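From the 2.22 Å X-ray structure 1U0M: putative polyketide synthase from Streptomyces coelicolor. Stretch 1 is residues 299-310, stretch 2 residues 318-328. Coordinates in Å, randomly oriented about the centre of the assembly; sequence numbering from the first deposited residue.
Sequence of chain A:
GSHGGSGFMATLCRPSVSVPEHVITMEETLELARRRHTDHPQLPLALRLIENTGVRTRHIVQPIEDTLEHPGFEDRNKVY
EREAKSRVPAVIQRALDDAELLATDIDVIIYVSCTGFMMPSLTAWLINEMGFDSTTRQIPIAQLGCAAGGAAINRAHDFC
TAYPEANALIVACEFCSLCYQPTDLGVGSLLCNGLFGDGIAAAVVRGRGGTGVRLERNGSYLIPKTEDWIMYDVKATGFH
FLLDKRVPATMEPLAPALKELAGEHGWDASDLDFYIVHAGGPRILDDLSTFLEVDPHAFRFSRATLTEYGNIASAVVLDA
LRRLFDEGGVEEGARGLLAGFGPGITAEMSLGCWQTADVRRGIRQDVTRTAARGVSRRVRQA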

# COMPACT_ATOMS: atom_id res chain seq x y z
N PHE A 299 -24.09 10.40 13.69
CA PHE A 299 -23.57 9.42 12.75
C PHE A 299 -24.73 8.68 12.11
O PHE A 299 -24.76 7.45 12.08
CB PHE A 299 -22.66 8.42 13.46
CG PHE A 299 -21.85 9.03 14.56
CD1 PHE A 299 -22.35 9.12 15.85
CD2 PHE A 299 -20.60 9.57 14.29
CE1 PHE A 299 -21.63 9.73 16.86
CE2 PHE A 299 -19.86 10.19 15.29
CZ PHE A 299 -20.38 10.27 16.58
N ARG A 300 -25.69 9.45 11.61
CA ARG A 300 -26.87 8.89 10.96
C ARG A 300 -26.51 8.28 9.62
O ARG A 300 -27.07 7.25 9.23
CB ARG A 300 -27.92 9.99 10.76
CG ARG A 300 -29.12 9.56 9.93
CD ARG A 300 -30.22 10.62 9.87
NE ARG A 300 -29.85 11.82 9.11
CZ ARG A 300 -29.11 12.81 9.59
NH1 ARG A 300 -28.65 12.77 10.84
NH2 ARG A 300 -28.83 13.86 8.82
N PHE A 301 -25.58 8.92 8.92
CA PHE A 301 -25.14 8.46 7.60
C PHE A 301 -24.27 7.22 7.67
O PHE A 301 -24.40 6.31 6.86
CB PHE A 301 -24.39 9.60 6.90
CG PHE A 301 -25.24 10.81 6.67
CD1 PHE A 301 -26.12 10.86 5.59
CD2 PHE A 301 -25.21 11.88 7.55
CE1 PHE A 301 -26.96 11.96 5.40
CE2 PHE A 301 -26.04 12.98 7.37
CZ PHE A 301 -26.92 13.02 6.29
N SER A 302 -23.38 7.18 8.65
CA SER A 302 -22.51 6.03 8.83
C SER A 302 -23.38 4.83 9.15
O SER A 302 -23.32 3.79 8.49
CB SER A 302 -21.53 6.27 9.98
OG SER A 302 -20.92 7.55 9.87
N ARG A 303 -24.21 4.98 10.18
CA ARG A 303 -25.10 3.92 10.62
C ARG A 303 -26.01 3.46 9.49
O ARG A 303 -26.44 2.30 9.47
CB ARG A 303 -25.92 4.38 11.82
CG ARG A 303 -26.57 3.23 12.58
CD ARG A 303 -27.14 3.65 13.94
NE ARG A 303 -26.11 4.12 14.87
CZ ARG A 303 -25.64 5.36 14.92
NH1 ARG A 303 -26.11 6.28 14.09
NH2 ARG A 303 -24.69 5.68 15.79
N ALA A 304 -26.30 4.35 8.55
CA ALA A 304 -27.16 4.01 7.41
C ALA A 304 -26.45 3.04 6.46
O ALA A 304 -27.08 2.13 5.90
CB ALA A 304 -27.56 5.27 6.67
N THR A 305 -25.15 3.25 6.26
CA THR A 305 -24.38 2.38 5.37
C THR A 305 -24.31 0.99 5.98
O THR A 305 -24.48 -0.02 5.29
CB THR A 305 -22.93 2.90 5.20
OG1 THR A 305 -22.96 4.22 4.65
CG2 THR A 305 -22.13 1.98 4.27
N LEU A 306 -24.06 0.93 7.28
CA LEU A 306 -23.94 -0.35 7.96
C LEU A 306 -25.26 -1.11 8.00
O LEU A 306 -25.28 -2.34 7.88
CB LEU A 306 -23.39 -0.11 9.38
CG LEU A 306 -22.16 0.80 9.49
CD1 LEU A 306 -21.76 0.94 10.96
CD2 LEU A 306 -21.00 0.25 8.69
N THR A 307 -26.36 -0.38 8.16
CA THR A 307 -27.69 -0.98 8.23
C THR A 307 -28.11 -1.60 6.90
O THR A 307 -28.75 -2.67 6.89
CB THR A 307 -28.75 0.08 8.64
OG1 THR A 307 -28.43 0.60 9.94
CG2 THR A 307 -30.13 -0.54 8.71
N GLU A 308 -27.74 -0.96 5.81
CA GLU A 308 -28.09 -1.42 4.47
C GLU A 308 -27.00 -2.20 3.71
O GLU A 308 -27.30 -3.05 2.88
CB GLU A 308 -28.54 -0.22 3.61
CG GLU A 308 -28.81 -0.57 2.16
CD GLU A 308 -29.25 0.61 1.30
OE1 GLU A 308 -28.64 1.70 1.40
OE2 GLU A 308 -30.19 0.43 0.51
N TYR A 309 -25.74 -1.92 4.01
CA TYR A 309 -24.65 -2.58 3.30
C TYR A 309 -23.79 -3.43 4.23
O TYR A 309 -23.14 -4.38 3.79
CB TYR A 309 -23.77 -1.53 2.61
CG TYR A 309 -24.46 -0.74 1.52
CD1 TYR A 309 -23.95 0.49 1.08
CD2 TYR A 309 -25.61 -1.22 0.90
CE1 TYR A 309 -24.57 1.21 0.06
CE2 TYR A 309 -26.24 -0.52 -0.12
CZ TYR A 309 -25.71 0.70 -0.54
OH TYR A 309 -26.33 1.39 -1.56
N GLY A 310 -23.80 -3.10 5.51
CA GLY A 310 -22.98 -3.82 6.45
C GLY A 310 -21.66 -3.10 6.49
O GLY A 310 -21.55 -1.98 6.00
N LEU A 318 -16.87 6.82 2.44
CA LEU A 318 -17.31 7.28 1.13
C LEU A 318 -18.80 7.14 0.90
O LEU A 318 -19.43 8.04 0.33
CB LEU A 318 -16.53 6.54 0.04
CG LEU A 318 -15.16 7.12 -0.33
CD1 LEU A 318 -14.36 7.42 0.92
CD2 LEU A 318 -14.42 6.15 -1.25
N ASP A 319 -19.38 6.03 1.33
CA ASP A 319 -20.80 5.80 1.15
C ASP A 319 -21.62 6.67 2.10
O ASP A 319 -22.74 7.06 1.78
CB ASP A 319 -21.14 4.33 1.36
CG ASP A 319 -22.61 4.04 1.18
OD1 ASP A 319 -23.37 4.18 2.16
OD2 ASP A 319 -23.00 3.69 0.05
N ALA A 320 -21.07 6.96 3.28
CA ALA A 320 -21.76 7.80 4.25
C ALA A 320 -21.89 9.17 3.59
O ALA A 320 -22.96 9.77 3.59
CB ALA A 320 -20.96 7.91 5.54
N LEU A 321 -20.79 9.66 3.03
CA LEU A 321 -20.79 10.94 2.34
C LEU A 321 -21.82 10.88 1.24
O LEU A 321 -22.68 11.75 1.13
CB LEU A 321 -19.44 11.24 1.72
CG LEU A 321 -18.46 12.10 2.51
CD1 LEU A 321 -17.23 12.36 1.66
CD2 LEU A 321 -19.12 13.42 2.90
N ARG A 322 -21.74 9.84 0.42
CA ARG A 322 -22.67 9.69 -0.68
C ARG A 322 -24.11 9.85 -0.19
O ARG A 322 -24.97 10.38 -0.91
CB ARG A 322 -22.49 8.31 -1.35
CG ARG A 322 -23.28 8.11 -2.63
CD ARG A 322 -24.66 7.54 -2.34
NE ARG A 322 -24.60 6.11 -2.02
CZ ARG A 322 -25.45 5.48 -1.23
NH1 ARG A 322 -26.44 6.14 -0.65
NH2 ARG A 322 -25.32 4.18 -1.01
N ARG A 323 -24.38 9.42 1.04
CA ARG A 323 -25.73 9.54 1.59
C ARG A 323 -25.99 10.95 2.12
O ARG A 323 -27.14 11.37 2.25
CB ARG A 323 -25.93 8.52 2.71
CG ARG A 323 -26.03 7.09 2.23
CD ARG A 323 -25.91 6.12 3.39
NE ARG A 323 -25.69 4.75 2.91
CZ ARG A 323 -26.67 3.91 2.59
NH1 ARG A 323 -27.94 4.29 2.69
NH2 ARG A 323 -26.38 2.69 2.15
N LEU A 324 -24.92 11.66 2.43
CA LEU A 324 -25.03 13.02 2.94
C LEU A 324 -25.31 13.96 1.77
O LEU A 324 -25.81 15.06 1.96
CB LEU A 324 -23.74 13.41 3.65
CG LEU A 324 -23.69 14.78 4.33
CD1 LEU A 324 -22.63 14.76 5.42
CD2 LEU A 324 -23.39 15.86 3.30
N PHE A 325 -24.98 13.50 0.57
CA PHE A 325 -25.21 14.27 -0.64
C PHE A 325 -26.66 14.11 -1.07
O PHE A 325 -27.32 15.10 -1.41
CB PHE A 325 -24.30 13.79 -1.77
CG PHE A 325 -22.93 14.41 -1.76
CD1 PHE A 325 -22.11 14.28 -0.65
CD2 PHE A 325 -22.46 15.11 -2.87
CE1 PHE A 325 -20.84 14.84 -0.64
CE2 PHE A 325 -21.19 15.67 -2.87
CZ PHE A 325 -20.38 15.54 -1.76
N ASP A 326 -27.15 12.88 -1.07
CA ASP A 326 -28.53 12.61 -1.49
C ASP A 326 -29.54 13.36 -0.64
O ASP A 326 -30.55 13.84 -1.15
CB ASP A 326 -28.82 11.11 -1.44
CG ASP A 326 -27.86 10.31 -2.31
OD1 ASP A 326 -27.61 10.72 -3.46
OD2 ASP A 326 -27.37 9.27 -1.83
N GLU A 327 -29.29 13.43 0.66
CA GLU A 327 -30.17 14.18 1.54
C GLU A 327 -29.73 15.61 1.35
O GLU A 327 -30.47 16.55 1.60
CB GLU A 327 -29.97 13.78 2.99
CG GLU A 327 -30.68 14.70 3.97
CD GLU A 327 -30.40 14.34 5.40
OE1 GLU A 327 -30.72 13.20 5.80
OE2 GLU A 327 -29.85 15.19 6.14
N GLY A 328 -28.49 15.74 0.89
CA GLY A 328 -27.90 17.04 0.64
C GLY A 328 -28.69 18.26 1.04
O GLY A 328 -29.53 18.75 0.27

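Two helices cross steeply here in a contact that joins a small apolar centre to a partly exposed arginine whose charge is met on several sides, an example of how a long basic side chain can be accommodated between helices. The axes of helix 300-308 and helix 318-326 approach to 8.2 Å with 114° between their directions, and the backbones come nearest where Phe301 CA lies 4.8 Å from Ala320 CA. At this point the small Ala320 side chain meets Phe301, with Ala320 CB 4.1 Å from Phe301 CB. Farther out, the Phe301 ring receives Leu324 over one face, with Leu324 CB 4.0 Å from the ring centroid in a CH-pi contact.

Arg323 is at the centre of most of the polar contacts. Its side chain fits as a knob among Phe301, Ala304, Thr305 and Glu308, and its guanidinium forms a salt bridge with Glu308, Arg323 NH2 to Glu308 OE1 being 2.6 Å. Within its own helix, Arg323 NE bonds Asp319 OD1 at 2.5 Å; that same carboxylate oxygen accepts a hydrogen bond from Thr305 OG1, also at 2.5 Å, so one oxygen contacts both the arginine of its own helix and a threonine of the other. The Tyr309 ring adds an off-centre cation-pi contact, 4.7 Å from its centroid to Arg323 CZ. Separately, Arg300 NH2 reaches Glu327 OE2 at 3.2 Å in a second salt bridge between the stretches.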